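Local coordinates for protein transcriptional regulator (Bacillus halodurans, PDB 1Z4E) that is named a transcriptional regulator but has the GNAT fold and probably acts as an acyltransferase, moving acyl groups other than amino-acyl groups, at residues 20-25 with 67-72; 53-58 with 71-76. All blocks are in the same frame, centred on the assembly; numbering follows the deposited sequence.

Contact 1: residues 20-25 with 67-72; sequences HMLADD and VGMLQV
In this GNAT fold, helix 15-24 packs across one face of the central mixed sheet, over strand 65-76. The axes of 20-24 and 67-72 cross at -89° and come within 10.0 Å. No hydrogen bond joins the two segments, and the contact is apolar. The Met-21 and Met-69 chains approach from opposite sides and meet through their sulfurs and inner carbons; their methyls part. The Met-21 chain leaves with CG anti to the backbone N (chi1 -167°) and bends at its last torsion. This bend lays Met-21 CE on the backbone of the strand, 3.8 Å from Gly-68 N and equally near Val-67 C. Here the strand has a classic beta bulge, with Val-67 and Gly-68 both facing Ala-60. Met-21 SD lies 3.9 Å from Met-69 CG. Met-69 CG sits between the backbone N and the carbonyl carbon (chi1 67°), a crowded start. The chain then bends toward Leu-22, which it crosses at about a right angle. Arg-92 of strand 84-93 touches both methionines. Leu-78 and Thr-79 of the second subunit pack on Met-69 and Leu-22, respectively. The Met-69 methyl CE ends 3.8 Å from Leu-22 CD2, against the leucine fork, with CG and CD1 also close.

Contact 2: residues 53-58 with 71-76; sequences KNNELI and QVTFTP
This is an antiparallel strand pair within the beta hairpin of strands 55-62 and 65-76, in the central sheet of the GNAT fold. Glu-56 and Val-72 form a hydrogen-bonded pair. Glu-56 N gives to Val-72 O over 2.8 Å, nearly along the C=O axis, and Val-72 N returns a bond of 2.9 Å to Glu-56 O. Asn-55 with Thr-73 and Leu-57 with Gln-71 are the flanking non-hydrogen-bonded pairs. Before the strand, Asn-54 O still accepts from Phe-74 N at 2.9 Å, in the carbonyl plane.

On the face of Asn-55, Leu-57 and Gln-71, the glutamine chain runs extended with CG anti to its backbone N (chi1 -171°). Gln-71 NE2 thereby donates a hydrogen bond to Asn-55 OD1 at 2.8 Å, though the place of that oxygen is less certain, and the amide planes are turned 44° apart. Asn-55 ND2 and Gln-71 NE2 also both bond Pro-76 O of the second subunit, so the two amides belong to the dimer interface. An alanine at Gln-71 removes the amide and with it the bonds to Asn-55 OD1 and to Pro-76 O of the second subunit, which would probably loosen both the strand pair on this face and the dimer contact. Leu-57 CD2 packs on Gln-71 CB at 3.9 Å.

The other face carries Glu-56 and Val-72. Glu-56 OE2 forms salt bridges with Arg-113 and Arg-117, which probably stabilise its charge. The carboxylate stands 83° to the Phe-74 ring and meets its edge, with Glu-56 OE1 3.6 Å from Phe-74 CE2.

Both contacts are buried and use strand 65-76, sharing Gln-71 and Val-72; their centres lie about 16 Å apart. Contact 1 brings a helix onto the sheet and relies on methionine and leucine side chains, without hydrogen bonds. Contact 2 joins neighbouring strands within the sheet, so backbone hydrogen bonds carry it and polar side chains add to it. It also buries more surface, 451 Å² against 211 Å². The two meet directly where Leu-70 O probably accepts a hydrogen bond from Ile-58 N, continuing the hairpin pairing. The second subunit reaches both, packing on apolar side chains in contact 1 and hydrogen-bonding to side-chain amides in contact 2.

Contact 1: residues 20-25 with 67-72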
ATOM      1  N   HIS A  20     -17.263   9.382  11.778  1.00 17.33           N
ATOM      2  CA  HIS A  20     -18.319   8.629  12.448  1.00 17.22           C
ATOM      3  C   HIS A  20     -18.413   7.209  11.855  1.00 16.52           C
ATOM      4  O   HIS A  20     -18.534   6.228  12.595  1.00 15.15           O
ATOM      5  CB  HIS A  20     -19.663   9.349  12.305  1.00 26.65           C
ATOM      6  CG  HIS A  20     -20.752   8.758  13.148  1.00 31.78           C
ATOM      7  ND1 HIS A  20     -20.710   8.761  14.525  1.00 43.32           N
ATOM      8  CD2 HIS A  20     -21.900   8.125  12.808  1.00 44.10           C
ATOM      9  CE1 HIS A  20     -21.785   8.154  14.998  1.00 44.81           C
ATOM     10  NE2 HIS A  20     -22.523   7.758  13.977  1.00 44.84           N
ATOM     11  N   MET A  21     -18.341   7.104  10.528  1.00 16.52           N
ATOM     12  CA  MET A  21     -18.417   5.807   9.848  1.00 15.86           C
ATOM     13  C   MET A  21     -17.235   4.935  10.276  1.00 16.48           C
ATOM     14  O   MET A  21     -17.394   3.742  10.550  1.00 15.82           O
ATOM     15  CB  MET A  21     -18.423   6.004   8.320  1.00  8.04           C
ATOM     16  CG  MET A  21     -18.818   4.751   7.501  1.00 14.52           C
ATOM     17  SD  MET A  21     -19.115   5.059   5.717  1.00 11.16           S
ATOM     18  CE  MET A  21     -20.527   6.126   5.782  1.00 10.61           C
ATOM     19  N   LEU A  22     -16.048   5.528  10.348  1.00 16.19           N
ATOM     20  CA  LEU A  22     -14.861   4.783  10.764  1.00 17.49           C
ATOM     21  C   LEU A  22     -15.009   4.240  12.187  1.00 20.49           C
ATOM     22  O   LEU A  22     -14.715   3.071  12.450  1.00 19.10           O
ATOM     23  CB  LEU A  22     -13.614   5.670  10.692  1.00 18.41           C
ATOM     24  CG  LEU A  22     -13.131   6.091   9.301  1.00 16.77           C
ATOM     25  CD1 LEU A  22     -11.938   7.042   9.436  1.00 17.48           C
ATOM     26  CD2 LEU A  22     -12.746   4.854   8.497  1.00 21.81           C
ATOM     27  N   ALA A  23     -15.478   5.090  13.095  1.00 19.15           N
ATOM     28  CA  ALA A  23     -15.645   4.711  14.496  1.00 20.26           C
ATOM     29  C   ALA A  23     -16.769   3.705  14.708  1.00 21.85           C
ATOM     30  O   ALA A  23     -16.763   2.958  15.687  1.00 22.53           O
ATOM     31  CB  ALA A  23     -15.902   5.951  15.343  1.00 22.58           C
ATOM     32  N   ASP A  24     -17.731   3.690  13.791  1.00 18.48           N
ATOM     33  CA  ASP A  24     -18.867   2.780  13.880  1.00 21.91           C
ATOM     34  C   ASP A  24     -18.547   1.378  13.360  1.00 22.55           C
ATOM     35  O   ASP A  24     -19.310   0.436  13.590  1.00 24.50           O
ATOM     36  CB  ASP A  24     -20.050   3.344  13.098  1.00 35.51           C
ATOM     37  CG  ASP A  24     -21.315   3.408  13.928  1.00 43.15           C
ATOM     38  OD1 ASP A  24     -21.343   4.190  14.908  1.00 51.94           O
ATOM     39  OD2 ASP A  24     -22.273   2.674  13.605  1.00 49.97           O
ATOM     40  N   ASP A  25     -17.427   1.245  12.658  1.00 24.88           N
ATOM     41  CA  ASP A  25     -17.017  -0.046  12.115  1.00 26.16           C
ATOM     42  C   ASP A  25     -16.755  -1.064  13.226  1.00 28.34           C
ATOM     43  O   ASP A  25     -16.200  -0.729  14.277  1.00 24.47           O
ATOM     44  CB  ASP A  25     -15.753   0.113  11.269  1.00 27.94           C
ATOM     45  CG  ASP A  25     -15.291  -1.195  10.667  1.00 23.79           C
ATOM     46  OD1 ASP A  25     -15.971  -1.693   9.745  1.00 24.16           O
ATOM     47  OD2 ASP A  25     -14.261  -1.733  11.125  1.00 24.05           O
ATOM     48  N   VAL A  67     -22.838   7.645   2.423  1.00 11.06           N
ATOM     49  CA  VAL A  67     -23.187   6.252   2.646  1.00 12.02           C
ATOM     50  C   VAL A  67     -22.050   5.276   2.390  1.00 12.44           C
ATOM     51  O   VAL A  67     -22.226   4.064   2.524  1.00 11.72           O
ATOM     52  CB  VAL A  67     -24.413   5.859   1.796  1.00 17.81           C
ATOM     53  CG1 VAL A  67     -25.582   6.740   2.183  1.00 15.58           C
ATOM     54  CG2 VAL A  67     -24.109   6.010   0.309  1.00 17.17           C
ATOM     55  N   GLY A  68     -20.883   5.807   2.037  1.00 14.52           N
ATOM     56  CA  GLY A  68     -19.740   4.953   1.779  1.00 13.38           C
ATOM     57  C   GLY A  68     -18.478   5.771   1.603  1.00 13.41           C
ATOM     58  O   GLY A  68     -18.537   6.942   1.240  1.00 13.18           O
ATOM     59  N   MET A  69     -17.330   5.155   1.860  1.00 13.63           N
ATOM     60  CA  MET A  69     -16.058   5.854   1.729  1.00 14.51           C
ATOM     61  C   MET A  69     -14.909   4.877   1.517  1.00 11.37           C
ATOM     62  O   MET A  69     -15.028   3.684   1.794  1.00 14.81           O
ATOM     63  CB  MET A  69     -15.774   6.672   3.009  1.00  6.09           C
ATOM     64  CG  MET A  69     -15.525   5.805   4.259  1.00  6.03           C
ATOM     65  SD  MET A  69     -15.340   6.695   5.865  1.00  6.45           S
ATOM     66  CE  MET A  69     -13.667   7.270   5.716  1.00 10.89           C
ATOM     67  N   LEU A  70     -13.795   5.402   1.019  1.00 13.20           N
ATOM     68  CA  LEU A  70     -12.580   4.622   0.844  1.00 14.77           C
ATOM     69  C   LEU A  70     -11.464   5.603   0.544  1.00 16.33           C
ATOM     70  O   LEU A  70     -11.714   6.762   0.189  1.00 14.78           O
ATOM     71  CB  LEU A  70     -12.706   3.605  -0.305  1.00 11.61           C
ATOM     72  CG  LEU A  70     -12.850   4.081  -1.760  1.00 14.85           C
ATOM     73  CD1 LEU A  70     -11.551   4.721  -2.250  1.00 13.44           C
ATOM     74  CD2 LEU A  70     -13.191   2.897  -2.640  1.00 12.88           C
ATOM     75  N   GLN A  71     -10.230   5.152   0.718  1.00 14.62           N
ATOM     76  CA  GLN A  71      -9.087   5.984   0.389  1.00 16.10           C
ATOM     77  C   GLN A  71      -8.365   5.220  -0.702  1.00 14.64           C
ATOM     78  O   GLN A  71      -8.344   3.987  -0.692  1.00 13.95           O
ATOM     79  CB  GLN A  71      -8.157   6.177   1.589  1.00 14.59           C
ATOM     80  CG  GLN A  71      -7.072   7.231   1.321  1.00 18.97           C
ATOM     81  CD  GLN A  71      -6.191   7.513   2.529  1.00 20.94           C
ATOM     82  OE1 GLN A  71      -6.621   7.368   3.672  1.00 14.95           O
ATOM     83  NE2 GLN A  71      -4.960   7.945   2.279  1.00 18.89           N
ATOM     84  N   VAL A  72      -7.803   5.937  -1.664  1.00 16.46           N
ATOM     85  CA  VAL A  72      -7.072   5.287  -2.736  1.00 15.54           C
ATOM     86  C   VAL A  72      -5.788   6.076  -2.968  1.00 17.29           C
ATOM     87  O   VAL A  72      -5.795   7.315  -2.968  1.00 15.48           O
ATOM     88  CB  VAL A  72      -7.925   5.199  -4.025  1.00 17.98           C
ATOM     89  CG1 VAL A  72      -8.253   6.595  -4.539  1.00 16.26           C
ATOM     90  CG2 VAL A  72      -7.188   4.380  -5.087  1.00 16.68           C
TER

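Contact 2: residues 53-58 with 71-76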
ATOM      1  N   LYS A  53      -2.134  15.066  -4.660  1.00 13.35           N
ATOM      2  CA  LYS A  53      -3.060  14.678  -5.728  1.00 16.41           C
ATOM      3  C   LYS A  53      -3.150  13.169  -5.999  1.00 15.58           C
ATOM      4  O   LYS A  53      -4.121  12.703  -6.596  1.00 17.45           O
ATOM      5  CB  LYS A  53      -2.707  15.401  -7.034  1.00 35.24           C
ATOM      6  CG  LYS A  53      -2.995  16.896  -7.017  1.00 42.98           C
ATOM      7  CD  LYS A  53      -2.675  17.557  -8.361  1.00 42.39           C
ATOM      8  CE  LYS A  53      -3.666  17.163  -9.458  1.00 45.82           C
ATOM      9  NZ  LYS A  53      -5.053  17.668  -9.198  1.00 47.25           N
ATOM     10  N   ASN A  54      -2.149  12.414  -5.557  1.00 15.01           N
ATOM     11  CA  ASN A  54      -2.124  10.964  -5.765  1.00 14.85           C
ATOM     12  C   ASN A  54      -2.608  10.182  -4.549  1.00 12.69           C
ATOM     13  O   ASN A  54      -2.426   8.961  -4.468  1.00 14.97           O
ATOM     14  CB  ASN A  54      -0.707  10.512  -6.132  1.00 19.30           C
ATOM     15  CG  ASN A  54      -0.292  10.964  -7.518  1.00 24.52           C
ATOM     16  OD1 ASN A  54       0.875  11.264  -7.758  1.00 30.72           O
ATOM     17  ND2 ASN A  54      -1.244  11.002  -8.441  1.00 25.62           N
ATOM     18  N   ASN A  55      -3.213  10.892  -3.600  1.00 15.66           N
ATOM     19  CA  ASN A  55      -3.755  10.276  -2.392  1.00 16.14           C
ATOM     20  C   ASN A  55      -5.147  10.884  -2.265  1.00 16.36           C
ATOM     21  O   ASN A  55      -5.279  12.093  -2.094  1.00 15.10           O
ATOM     22  CB  ASN A  55      -2.886  10.639  -1.184  1.00 15.22           C
ATOM     23  CG  ASN A  55      -3.080   9.694  -0.024  1.00 18.82           C
ATOM     24  OD1 ASN A  55      -3.694   8.633  -0.170  1.00 22.33           O
ATOM     25  ND2 ASN A  55      -2.543  10.061   1.135  1.00 21.04           N
ATOM     26  N   GLU A  56      -6.190  10.061  -2.357  1.00 17.36           N
ATOM     27  CA  GLU A  56      -7.542  10.597  -2.310  1.00 19.24           C
ATOM     28  C   GLU A  56      -8.532   9.890  -1.402  1.00 19.87           C
ATOM     29  O   GLU A  56      -8.458   8.678  -1.178  1.00 19.00           O
ATOM     30  CB  GLU A  56      -8.137  10.604  -3.720  1.00 18.91           C
ATOM     31  CG  GLU A  56      -7.197  11.127  -4.796  1.00 20.29           C
ATOM     32  CD  GLU A  56      -7.789  11.024  -6.181  1.00 24.25           C
ATOM     33  OE1 GLU A  56      -8.503  10.034  -6.450  1.00 23.76           O
ATOM     34  OE2 GLU A  56      -7.530  11.926  -7.007  1.00 22.44           O
ATOM     35  N   LEU A  57      -9.472  10.676  -0.888  1.00 17.12           N
ATOM     36  CA  LEU A  57     -10.547  10.157  -0.060  1.00 18.71           C
ATOM     37  C   LEU A  57     -11.765  10.280  -0.963  1.00 15.71           C
ATOM     38  O   LEU A  57     -12.068  11.364  -1.479  1.00 17.39           O
ATOM     39  CB  LEU A  57     -10.714  10.996   1.209  1.00 15.76           C
ATOM     40  CG  LEU A  57      -9.684  10.673   2.291  1.00 21.81           C
ATOM     41  CD1 LEU A  57      -9.673  11.760   3.363  1.00 19.33           C
ATOM     42  CD2 LEU A  57     -10.014   9.304   2.891  1.00 21.16           C
ATOM     43  N   ILE A  58     -12.442   9.159  -1.168  1.00 13.89           N
ATOM     44  CA  ILE A  58     -13.612   9.099  -2.035  1.00 13.34           C
ATOM     45  C   ILE A  58     -14.853   8.730  -1.230  1.00 14.11           C
ATOM     46  O   ILE A  58     -14.803   7.819  -0.404  1.00 16.25           O
ATOM     47  CB  ILE A  58     -13.420   8.015  -3.116  1.00 13.92           C
ATOM     48  CG1 ILE A  58     -12.072   8.215  -3.824  1.00 15.58           C
ATOM     49  CG2 ILE A  58     -14.585   8.026  -4.081  1.00 17.24           C
ATOM     50  CD1 ILE A  58     -11.908   9.580  -4.492  1.00 14.39           C
ATOM     51  N   GLN A  71     -10.230   5.152   0.718  1.00 14.62           N
ATOM     52  CA  GLN A  71      -9.087   5.984   0.389  1.00 16.10           C
ATOM     53  C   GLN A  71      -8.365   5.220  -0.702  1.00 14.64           C
ATOM     54  O   GLN A  71      -8.344   3.987  -0.692  1.00 13.95           O
ATOM     55  CB  GLN A  71      -8.157   6.177   1.589  1.00 14.59           C
ATOM     56  CG  GLN A  71      -7.072   7.231   1.321  1.00 18.97           C
ATOM     57  CD  GLN A  71      -6.191   7.513   2.529  1.00 20.94           C
ATOM     58  OE1 GLN A  71      -6.621   7.368   3.672  1.00 14.95           O
ATOM     59  NE2 GLN A  71      -4.960   7.945   2.279  1.00 18.89           N
ATOM     60  N   VAL A  72      -7.803   5.937  -1.664  1.00 16.46           N
ATOM     61  CA  VAL A  72      -7.072   5.287  -2.736  1.00 15.54           C
ATOM     62  C   VAL A  72      -5.788   6.076  -2.968  1.00 17.29           C
ATOM     63  O   VAL A  72      -5.795   7.315  -2.968  1.00 15.48           O
ATOM     64  CB  VAL A  72      -7.925   5.199  -4.025  1.00 17.98           C
ATOM     65  CG1 VAL A  72      -8.253   6.595  -4.539  1.00 16.26           C
ATOM     66  CG2 VAL A  72      -7.188   4.380  -5.087  1.00 16.68           C
ATOM     67  N   THR A  73      -4.683   5.351  -3.121  1.00 12.09           N
ATOM     68  CA  THR A  73      -3.372   5.955  -3.330  1.00 15.13           C
ATOM     69  C   THR A  73      -2.738   5.390  -4.602  1.00 15.07           C
ATOM     70  O   THR A  73      -2.691   4.169  -4.793  1.00 13.79           O
ATOM     71  CB  THR A  73      -2.437   5.659  -2.141  1.00 20.71           C
ATOM     72  OG1 THR A  73      -2.084   4.271  -2.150  1.00 36.99           O
ATOM     73  CG2 THR A  73      -3.132   5.958  -0.832  1.00 14.23           C
ATOM     74  N   PHE A  74      -2.259   6.283  -5.464  1.00 13.50           N
ATOM     75  CA  PHE A  74      -1.634   5.906  -6.730  1.00 12.98           C
ATOM     76  C   PHE A  74      -0.140   6.101  -6.539  1.00 11.45           C
ATOM     77  O   PHE A  74       0.310   7.210  -6.255  1.00 13.00           O
ATOM     78  CB  PHE A  74      -2.157   6.810  -7.846  1.00 16.36           C
ATOM     79  CG  PHE A  74      -3.652   6.882  -7.899  1.00 19.91           C
ATOM     80  CD1 PHE A  74      -4.399   5.802  -8.350  1.00 13.97           C
ATOM     81  CD2 PHE A  74      -4.319   8.025  -7.462  1.00 21.18           C
ATOM     82  CE1 PHE A  74      -5.797   5.853  -8.363  1.00 16.25           C
ATOM     83  CE2 PHE A  74      -5.710   8.089  -7.470  1.00 22.78           C
ATOM     84  CZ  PHE A  74      -6.452   7.003  -7.920  1.00 16.14           C
ATOM     85  N   THR A  75       0.623   5.028  -6.710  1.00 12.74           N
ATOM     86  CA  THR A  75       2.066   5.069  -6.465  1.00 14.13           C
ATOM     87  C   THR A  75       2.913   4.361  -7.528  1.00 13.26           C
ATOM     88  O   THR A  75       2.524   3.320  -8.045  1.00 12.21           O
ATOM     89  CB  THR A  75       2.365   4.387  -5.098  1.00 13.66           C
ATOM     90  OG1 THR A  75       1.509   4.949  -4.096  1.00 17.57           O
ATOM     91  CG2 THR A  75       3.829   4.576  -4.683  1.00 17.14           C
ATOM     92  N   PRO A  76       4.083   4.933  -7.872  1.00 15.09           N
ATOM     93  CA  PRO A  76       4.953   4.300  -8.870  1.00 14.82           C
ATOM     94  C   PRO A  76       5.862   3.282  -8.181  1.00 13.37           C
ATOM     95  O   PRO A  76       6.260   3.477  -7.034  1.00 12.88           O
ATOM     96  CB  PRO A  76       5.747   5.475  -9.435  1.00 14.39           C
ATOM     97  CG  PRO A  76       5.888   6.383  -8.235  1.00 17.36           C
ATOM     98  CD  PRO A  76       4.495   6.332  -7.625  1.00 15.63           C
TER